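PDB 6KXD: ketosynthase from Streptomyces sp. MSC090213JE08, which catalyses, paired with a chain length factor, the decarboxylative condensations that extend the polyketide chain of ishigamide on an acyl carrier protein. Local coordinates for the interface of chains A and B. Residues are numbered along the deposited sequence; one frame, centred on the assembly and turned at random. Chains: chain A, Ketosynthase; chain B, Ketosynthase.

The ketosynthase, chain A, and its chain length factor, chain B, meet along a broad interface sampled here at three places. The C-alpha centres of contact 2 and contact 3 lie about 7 Å apart, and the two share A:Glu162, A:Tyr179 and B:Asn186; both use strand 161-166 and helix 172-185 of chain A against helix 180-193 of chain B. Contact 1 is remote, about 30 Å from contact 2 and 37 Å from contact 3 between C-alpha centres, and pairs the 3-10 helix 132-134 of chain A with helix 210-219 of chain B. The shared, largely polar pair and the distant patch together probably help to set the mutual orientation of the subunits.

Contact 1: the interface of chains A and B. Residues chain A 132-133, 135; chain B 214, 217.
B:Trp214, on helix 210-219 of the chain length factor, lays its indole against A:Pro132 of the ketosynthase, which begins the 3-10 helix 132-134 in this peripheral patch of the heterodimer. B:Trp214 CB sits 4.1 Å from the terminal methyl CE of A:Met135, a light contact at the root of the side chain. CG stands anti to the carbonyl carbon (chi1 -80°), which carries the ring out toward the turn. At the ring fusion B:Trp214 CD2 is 3.5 Å from A:Pro132 CB; CE2, and beyond it CZ2, face the proline CG, B:Trp214 CZ2 at 3.8 Å. A:Pro132 CB thus caps one face of the six-membered ring, in CH-pi fashion, 3.4 Å from its centroid. At the far rim A:Glu133 is added to the proline: B:Trp214 CZ3, still beneath A:Pro132 CB, has A:Glu133 OE2 at its edge in the ring plane, 3.5 Å away, and CH2 lies near both. The carboxylate plane is nearly perpendicular to the indole. The glutamate chain, bent at chi2 (-79°), brings the same carboxylate to B:His217, three residues further along the helix. B:His217 NE2 donates in its ring plane to A:Glu133 OE1, 2.9 Å away, in a fairly straight bond on the syn side of that oxygen, 24° out of the carboxylate plane.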
ATOM      1  N   PRO A 132      -7.579  19.754 -21.036  1.00 68.74           N
ATOM      2  CA  PRO A 132      -6.655  18.897 -20.291  1.00 69.98           C
ATOM      3  C   PRO A 132      -5.226  19.459 -20.243  1.00 66.08           C
ATOM      4  O   PRO A 132      -4.538  19.280 -19.263  1.00 58.79           O
ATOM      5  CB  PRO A 132      -6.711  17.563 -21.054  1.00 70.87           C
ATOM      6  CG  PRO A 132      -8.060  17.575 -21.741  1.00 77.04           C
ATOM      7  CD  PRO A 132      -8.248  19.026 -22.132  1.00 74.98           C
ATOM      8  N   GLU A 133      -4.839  20.213 -21.277  1.00 66.35           N
ATOM      9  CA  GLU A 133      -3.480  20.687 -21.457  1.00 61.27           C
ATOM     10  C   GLU A 133      -3.130  21.792 -20.446  1.00 54.00           C
ATOM     11  O   GLU A 133      -1.980  22.173 -20.337  1.00 60.62           O
ATOM     12  CB  GLU A 133      -3.314  21.164 -22.905  1.00 65.34           C
ATOM     13  CG  GLU A 133      -3.744  20.137 -23.948  1.00 70.62           C
ATOM     14  CD  GLU A 133      -2.738  19.029 -24.213  1.00 75.24           C
ATOM     15  OE1 GLU A 133      -1.657  19.075 -23.602  1.00 67.70           O
ATOM     16  OE2 GLU A 133      -3.036  18.130 -25.043  1.00 82.97           O
ATOM     17  N   MET A 135      -3.352  21.329 -17.286  1.00 47.12           N
ATOM     18  CA  MET A 135      -2.925  20.679 -16.069  1.00 47.58           C
ATOM     19  C   MET A 135      -1.404  20.812 -15.884  1.00 41.53           C
ATOM     20  O   MET A 135      -0.642  20.681 -16.825  1.00 49.62           O
ATOM     21  CB  MET A 135      -3.358  19.218 -16.110  1.00 45.16           C
ATOM     22  CG  MET A 135      -4.817  19.122 -15.815  1.00 51.22           C
ATOM     23  SD  MET A 135      -5.369  17.429 -15.695  1.00 52.87           S
ATOM     24  CE  MET A 135      -5.072  16.797 -17.341  1.00 55.47           C
TER
ATOM     25  N   TRP B 214      -4.525  11.046 -19.559  1.00 46.09           N
ATOM     26  CA  TRP B 214      -4.264  12.510 -19.488  1.00 45.51           C
ATOM     27  C   TRP B 214      -3.230  12.829 -18.410  1.00 44.21           C
ATOM     28  O   TRP B 214      -2.345  13.658 -18.623  1.00 47.42           O
ATOM     29  CB  TRP B 214      -5.596  13.247 -19.275  1.00 48.65           C
ATOM     30  CG  TRP B 214      -6.340  13.384 -20.557  1.00 47.94           C
ATOM     31  CD1 TRP B 214      -7.474  12.741 -20.944  1.00 50.22           C
ATOM     32  CD2 TRP B 214      -5.947  14.215 -21.665  1.00 49.18           C
ATOM     33  NE1 TRP B 214      -7.813  13.119 -22.214  1.00 56.52           N
ATOM     34  CE2 TRP B 214      -6.903  14.022 -22.678  1.00 50.82           C
ATOM     35  CE3 TRP B 214      -4.871  15.088 -21.890  1.00 56.92           C
ATOM     36  CZ2 TRP B 214      -6.826  14.685 -23.905  1.00 50.97           C
ATOM     37  CZ3 TRP B 214      -4.801  15.749 -23.100  1.00 51.86           C
ATOM     38  CH2 TRP B 214      -5.750  15.527 -24.095  1.00 49.57           C
ATOM     39  N   HIS B 217       0.199  11.876 -19.709  1.00 46.71           N
ATOM     40  CA  HIS B 217       0.597  12.854 -20.734  1.00 52.50           C
ATOM     41  C   HIS B 217       1.101  14.136 -20.056  1.00 53.11           C
ATOM     42  O   HIS B 217       2.152  14.655 -20.417  1.00 53.48           O
ATOM     43  CB  HIS B 217      -0.557  13.114 -21.705  1.00 55.44           C
ATOM     44  CG  HIS B 217      -0.410  14.371 -22.503  1.00 61.99           C
ATOM     45  ND1 HIS B 217       0.364  14.430 -23.647  1.00 64.86           N
ATOM     46  CD2 HIS B 217      -0.948  15.601 -22.339  1.00 65.52           C
ATOM     47  CE1 HIS B 217       0.312  15.650 -24.146  1.00 64.80           C
ATOM     48  NE2 HIS B 217      -0.471  16.394 -23.348  1.00 65.94           N
TER

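Contact 2: the interface of chains A and B. Residues chain A 162-164, 179; chain B 174, 183, 186, 257.
A:Glu162 and B:Asn186 meet at a slant across the central dimer interface of this thiolase-fold ketosynthase pair, their carboxylate and amide planes turned 50° apart. A:Glu162 lies on strand 161-166 and runs extended, CG anti to the backbone N (chi1 -173°), so that its carboxylate reaches helix 180-193 of chain B. B:Asn186 ND2 donates an almost straight hydrogen bond to A:Glu162 OE2, 3.1 Å away. The donor stands above the carboxylate plane, while the acceptor lies close to the amide plane. B:Asn186 ND2 is also 3.1 Å from A:Glu162 OE1, straddling the two oxygens, with the bond to OE2 the well-directed one. From the opposite face the phenol A:Tyr179 OH gives a 2.6 Å bond to A:Glu162 OE2, on its syn side, and helps hold the group's rotation from within chain A.

Water 1 adds another partner, bridging OE2 to the hydroxyl A:Thr164 OG1 and to the backbone carbonyl B:Leu183 O, the last at 2.9 Å. The side chain of B:Leu183 slides past that of A:Glu162 in the opposite direction, B:Leu183 CD2 lying 4.0 Å from A:Glu162 CG. Against A:Thr164 the leucine comes tip to tip, with B:Leu183 CD2 3.6 Å from A:Thr164 OG1. The threonine turns its methyl the other way: A:Thr164 CG2 meets B:Val174 CG1 at 3.6 Å, the side chains crossing at a slant. On the far flank B:Thr257 turns its hydroxyl towards the backbone end of A:Glu162, B:Thr257 CB lying 4.0 Å from A:Glu162 CA.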
ATOM      1  N   GLU A 162      14.099  -0.653   0.120  1.00 41.13           N
ATOM      2  CA  GLU A 162      12.818  -1.058  -0.418  1.00 40.38           C
ATOM      3  C   GLU A 162      11.771  -0.047   0.065  1.00 39.93           C
ATOM      4  O   GLU A 162      11.396  -0.047   1.217  1.00 39.11           O
ATOM      5  CB  GLU A 162      12.503  -2.454   0.080  1.00 42.79           C
ATOM      6  CG  GLU A 162      11.262  -3.076  -0.526  1.00 43.86           C
ATOM      7  CD  GLU A 162      10.956  -4.398   0.153  1.00 47.20           C
ATOM      8  OE1 GLU A 162      11.812  -4.865   0.939  1.00 49.64           O
ATOM      9  OE2 GLU A 162       9.872  -4.944  -0.071  1.00 55.22           O
ATOM     10  N   ALA A 163      11.328   0.783  -0.849  1.00 38.97           N
ATOM     11  CA  ALA A 163      10.342   1.859  -0.576  1.00 39.65           C
ATOM     12  C   ALA A 163       8.973   1.415  -1.067  1.00 37.06           C
ATOM     13  O   ALA A 163       8.713   1.422  -2.231  1.00 42.25           O
ATOM     14  CB  ALA A 163      10.754   3.132  -1.264  1.00 41.70           C
ATOM     15  N   THR A 164       8.148   0.977  -0.119  1.00 35.60           N
ATOM     16  CA  THR A 164       6.888   0.410  -0.402  1.00 35.86           C
ATOM     17  C   THR A 164       5.819   1.271   0.256  1.00 38.05           C
ATOM     18  O   THR A 164       5.760   1.402   1.490  1.00 42.25           O
ATOM     19  CB  THR A 164       6.785  -1.014   0.161  1.00 39.67           C
ATOM     20  OG1 THR A 164       7.841  -1.780  -0.405  1.00 44.64           O
ATOM     21  CG2 THR A 164       5.479  -1.665  -0.216  1.00 44.22           C
ATOM     22  N   TYR A 179       5.089  -4.873   8.399  1.00 38.94           N
ATOM     23  CA  TYR A 179       5.999  -5.225   7.343  1.00 39.77           C
ATOM     24  C   TYR A 179       7.438  -4.957   7.763  1.00 39.76           C
ATOM     25  O   TYR A 179       8.352  -5.750   7.482  1.00 40.84           O
ATOM     26  CB  TYR A 179       5.687  -4.483   6.045  1.00 36.63           C
ATOM     27  CG  TYR A 179       6.518  -4.993   4.898  1.00 37.87           C
ATOM     28  CD1 TYR A 179       6.595  -6.359   4.641  1.00 37.61           C
ATOM     29  CD2 TYR A 179       7.294  -4.147   4.132  1.00 41.80           C
ATOM     30  CE1 TYR A 179       7.357  -6.857   3.595  1.00 39.79           C
ATOM     31  CE2 TYR A 179       8.044  -4.634   3.069  1.00 43.51           C
ATOM     32  CZ  TYR A 179       8.080  -5.993   2.806  1.00 42.50           C
ATOM     33  OH  TYR A 179       8.808  -6.505   1.773  1.00 42.45           O
TER
ATOM     34  N   VAL B 174      -0.191  -2.570  -2.422  1.00 33.78           N
ATOM     35  CA  VAL B 174       1.025  -1.782  -2.350  1.00 34.04           C
ATOM     36  C   VAL B 174       1.053  -0.963  -3.629  1.00 33.74           C
ATOM     37  O   VAL B 174       0.548  -1.326  -4.643  1.00 32.25           O
ATOM     38  CB  VAL B 174       2.318  -2.605  -2.175  1.00 32.29           C
ATOM     39  CG1 VAL B 174       2.324  -3.347  -0.854  1.00 33.15           C
ATOM     40  CG2 VAL B 174       2.565  -3.534  -3.362  1.00 33.99           C
ATOM     41  N   LEU B 183       7.483  -5.275  -5.551  1.00 33.83           N
ATOM     42  CA  LEU B 183       7.281  -4.943  -4.162  1.00 35.47           C
ATOM     43  C   LEU B 183       6.270  -5.927  -3.585  1.00 33.14           C
ATOM     44  O   LEU B 183       6.438  -6.395  -2.480  1.00 34.56           O
ATOM     45  CB  LEU B 183       6.760  -3.519  -4.072  1.00 35.22           C
ATOM     46  CG  LEU B 183       7.724  -2.427  -4.532  1.00 38.72           C
ATOM     47  CD1 LEU B 183       7.047  -1.095  -4.371  1.00 37.78           C
ATOM     48  CD2 LEU B 183       9.020  -2.454  -3.735  1.00 39.63           C
ATOM     49  N   ASN B 186       7.913  -9.281  -3.137  1.00 37.91           N
ATOM     50  CA  ASN B 186       8.833  -9.318  -2.031  1.00 38.21           C
ATOM     51  C   ASN B 186       8.072  -9.306  -0.701  1.00 38.77           C
ATOM     52  O   ASN B 186       8.430  -9.975   0.299  1.00 38.30           O
ATOM     53  CB  ASN B 186       9.800  -8.146  -2.068  1.00 38.47           C
ATOM     54  CG  ASN B 186      11.059  -8.495  -1.313  1.00 40.34           C
ATOM     55  OD1 ASN B 186      11.572  -9.603  -1.481  1.00 39.96           O
ATOM     56  ND2 ASN B 186      11.552  -7.540  -0.566  1.00 44.55           N
ATOM     57  N   THR B 257      15.617  -4.158  -4.392  1.00 39.06           N
ATOM     58  CA  THR B 257      15.099  -2.862  -4.711  1.00 40.69           C
ATOM     59  C   THR B 257      16.095  -1.800  -4.297  1.00 41.67           C
ATOM     60  O   THR B 257      16.901  -1.983  -3.380  1.00 42.81           O
ATOM     61  CB  THR B 257      13.796  -2.553  -3.964  1.00 49.63           C
ATOM     62  OG1 THR B 257      14.125  -2.647  -2.585  1.00 52.34           O
ATOM     63  CG2 THR B 257      12.644  -3.489  -4.247  1.00 47.19           C
TER
HETATM   64  O   HOH W   1       7.484  -4.367  -0.657  1.00 44.93           O

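Contact 3: the interface of chains A and B. Residues chain A 106, 162, 179, 182-183, 188; chain B 186, 190.
With CG anti to its carbonyl carbon (chi1 -72°) and a bend at chi2 (-132°), B:Arg190 swings its guanidinium between A:Glu162 and A:Glu188, joining the ketosynthase to its chain length factor by salt bridges to both within their thiolase-fold dimer interface. The grip on A:Glu188 is side-on: B:Arg190 NE and NH2 both donate to A:Glu188 OE1, each at 2.8 Å. That oxygen lies in the guanidinium plane, but the two carboxylate approaches differ, NH2 arriving almost in line with the carbon-oxygen bond and NE from above the plane.

NH1 serves the other acid. B:Arg190 NH1 meets A:Glu162 OE1 at 2.7 Å on the syn lone pair, although the oxygen is tilted 25° from the guanidinium plane. The phenol oxygen A:Tyr179 OH lies 3.1 Å from B:Arg190 NH1 and can accept a hydrogen bond there while donating to the glutamate; B:Arg190 NH1 also gives a weak, poorly angled bond to A:Ser183 OG. This serine is positioned within helix 172-185, A:Ser183 OG giving a 2.8 Å bond to the backbone A:Tyr179 O and sitting over the centre of the tyrosine ring. Water 2, at the guanidinium edge, is 2.7 Å from B:Arg190 NH2 and joins it to A:Glu162 OE1. B:Asn186 ND2 lies over one guanidinium face, towards the rim. The arginine stem is packed too, with B:Arg190 CD 3.6 Å from A:Ser183 CA and CB against the A:Tyr179 ring at CE1.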
ATOM      1  N   VAL A 106      14.094  -0.922   4.949  1.00 40.67           N
ATOM      2  CA  VAL A 106      12.808  -0.874   4.396  1.00 40.12           C
ATOM      3  C   VAL A 106      12.203   0.470   4.828  1.00 39.66           C
ATOM      4  O   VAL A 106      12.307   0.839   5.980  1.00 40.69           O
ATOM      5  CB  VAL A 106      11.969  -2.093   4.824  1.00 43.39           C
ATOM      6  CG1 VAL A 106      10.480  -1.873   4.601  1.00 52.12           C
ATOM      7  CG2 VAL A 106      12.425  -3.347   4.105  1.00 41.74           C
ATOM      8  N   GLU A 162      14.099  -0.653   0.120  1.00 41.13           N
ATOM      9  CA  GLU A 162      12.818  -1.058  -0.418  1.00 40.38           C
ATOM     10  C   GLU A 162      11.771  -0.047   0.065  1.00 39.93           C
ATOM     11  O   GLU A 162      11.396  -0.047   1.217  1.00 39.11           O
ATOM     12  CB  GLU A 162      12.503  -2.454   0.080  1.00 42.79           C
ATOM     13  CG  GLU A 162      11.262  -3.076  -0.526  1.00 43.86           C
ATOM     14  CD  GLU A 162      10.956  -4.398   0.153  1.00 47.20           C
ATOM     15  OE1 GLU A 162      11.812  -4.865   0.939  1.00 49.64           O
ATOM     16  OE2 GLU A 162       9.872  -4.944  -0.071  1.00 55.22           O
ATOM     17  N   TYR A 179       5.089  -4.873   8.399  1.00 38.94           N
ATOM     18  CA  TYR A 179       5.999  -5.225   7.343  1.00 39.77           C
ATOM     19  C   TYR A 179       7.438  -4.957   7.763  1.00 39.76           C
ATOM     20  O   TYR A 179       8.352  -5.750   7.482  1.00 40.84           O
ATOM     21  CB  TYR A 179       5.687  -4.483   6.045  1.00 36.63           C
ATOM     22  CG  TYR A 179       6.518  -4.993   4.898  1.00 37.87           C
ATOM     23  CD1 TYR A 179       6.595  -6.359   4.641  1.00 37.61           C
ATOM     24  CD2 TYR A 179       7.294  -4.147   4.132  1.00 41.80           C
ATOM     25  CE1 TYR A 179       7.357  -6.857   3.595  1.00 39.79           C
ATOM     26  CE2 TYR A 179       8.044  -4.634   3.069  1.00 43.51           C
ATOM     27  CZ  TYR A 179       8.080  -5.993   2.806  1.00 42.50           C
ATOM     28  OH  TYR A 179       8.808  -6.505   1.773  1.00 42.45           O
ATOM     29  N   ASP A 182       8.310  -7.820  10.011  1.00 42.28           N
ATOM     30  CA  ASP A 182       8.597  -9.031   9.259  1.00 44.71           C
ATOM     31  C   ASP A 182       9.922  -8.889   8.525  1.00 47.33           C
ATOM     32  O   ASP A 182      10.698  -9.865   8.447  1.00 43.84           O
ATOM     33  CB  ASP A 182       7.477  -9.324   8.273  1.00 42.10           C
ATOM     34  CG  ASP A 182       6.235  -9.840   8.948  1.00 48.47           C
ATOM     35  OD1 ASP A 182       6.363 -10.376  10.104  1.00 45.96           O
ATOM     36  OD2 ASP A 182       5.165  -9.758   8.307  1.00 43.07           O
ATOM     37  N   SER A 183      10.207  -7.678   8.021  1.00 42.75           N
ATOM     38  CA  SER A 183      11.379  -7.492   7.224  1.00 41.75           C
ATOM     39  C   SER A 183      12.622  -7.626   8.107  1.00 44.25           C
ATOM     40  O   SER A 183      13.616  -8.262   7.702  1.00 46.04           O
ATOM     41  CB  SER A 183      11.343  -6.181   6.471  1.00 40.92           C
ATOM     42  OG  SER A 183      10.296  -6.170   5.501  1.00 40.75           O
ATOM     43  N   GLU A 188      16.894  -9.826   6.813  1.00 47.96           N
ATOM     44  CA  GLU A 188      17.378  -9.207   5.579  1.00 47.36           C
ATOM     45  C   GLU A 188      17.716  -7.722   5.748  1.00 47.75           C
ATOM     46  O   GLU A 188      18.491  -7.179   4.967  1.00 49.94           O
ATOM     47  CB  GLU A 188      16.349  -9.422   4.476  1.00 44.44           C
ATOM     48  CG  GLU A 188      16.337 -10.851   3.971  1.00 52.45           C
ATOM     49  CD  GLU A 188      15.106 -11.224   3.171  1.00 59.05           C
ATOM     50  OE1 GLU A 188      14.433 -10.316   2.651  1.00 54.21           O
ATOM     51  OE2 GLU A 188      14.829 -12.444   3.069  1.00 62.63           O
TER
ATOM     52  N   ASN B 186       7.913  -9.281  -3.137  1.00 37.91           N
ATOM     53  CA  ASN B 186       8.833  -9.318  -2.031  1.00 38.21           C
ATOM     54  C   ASN B 186       8.072  -9.306  -0.701  1.00 38.77           C
ATOM     55  O   ASN B 186       8.430  -9.975   0.299  1.00 38.30           O
ATOM     56  CB  ASN B 186       9.800  -8.146  -2.068  1.00 38.47           C
ATOM     57  CG  ASN B 186      11.059  -8.495  -1.313  1.00 40.34           C
ATOM     58  OD1 ASN B 186      11.572  -9.603  -1.481  1.00 39.96           O
ATOM     59  ND2 ASN B 186      11.552  -7.540  -0.566  1.00 44.55           N
ATOM     60  N   ARG B 190       8.300 -12.196   2.071  1.00 43.23           N
ATOM     61  CA  ARG B 190       8.637 -11.944   3.456  1.00 42.79           C
ATOM     62  C   ARG B 190       7.559 -12.450   4.410  1.00 39.21           C
ATOM     63  O   ARG B 190       7.854 -13.158   5.350  1.00 44.10           O
ATOM     64  CB  ARG B 190       8.840 -10.460   3.681  1.00 41.11           C
ATOM     65  CG  ARG B 190      10.123  -9.980   3.052  1.00 43.81           C
ATOM     66  CD  ARG B 190      10.873  -9.159   4.026  1.00 48.92           C
ATOM     67  NE  ARG B 190      12.165  -8.854   3.450  1.00 47.59           N
ATOM     68  CZ  ARG B 190      12.515  -7.696   2.918  1.00 42.10           C
ATOM     69  NH1 ARG B 190      11.674  -6.662   2.886  1.00 44.59           N
ATOM     70  NH2 ARG B 190      13.738  -7.604   2.412  1.00 42.10           N
TER
HETATM   71  O   HOH W   2      14.371  -5.238   1.261  1.00 47.81           O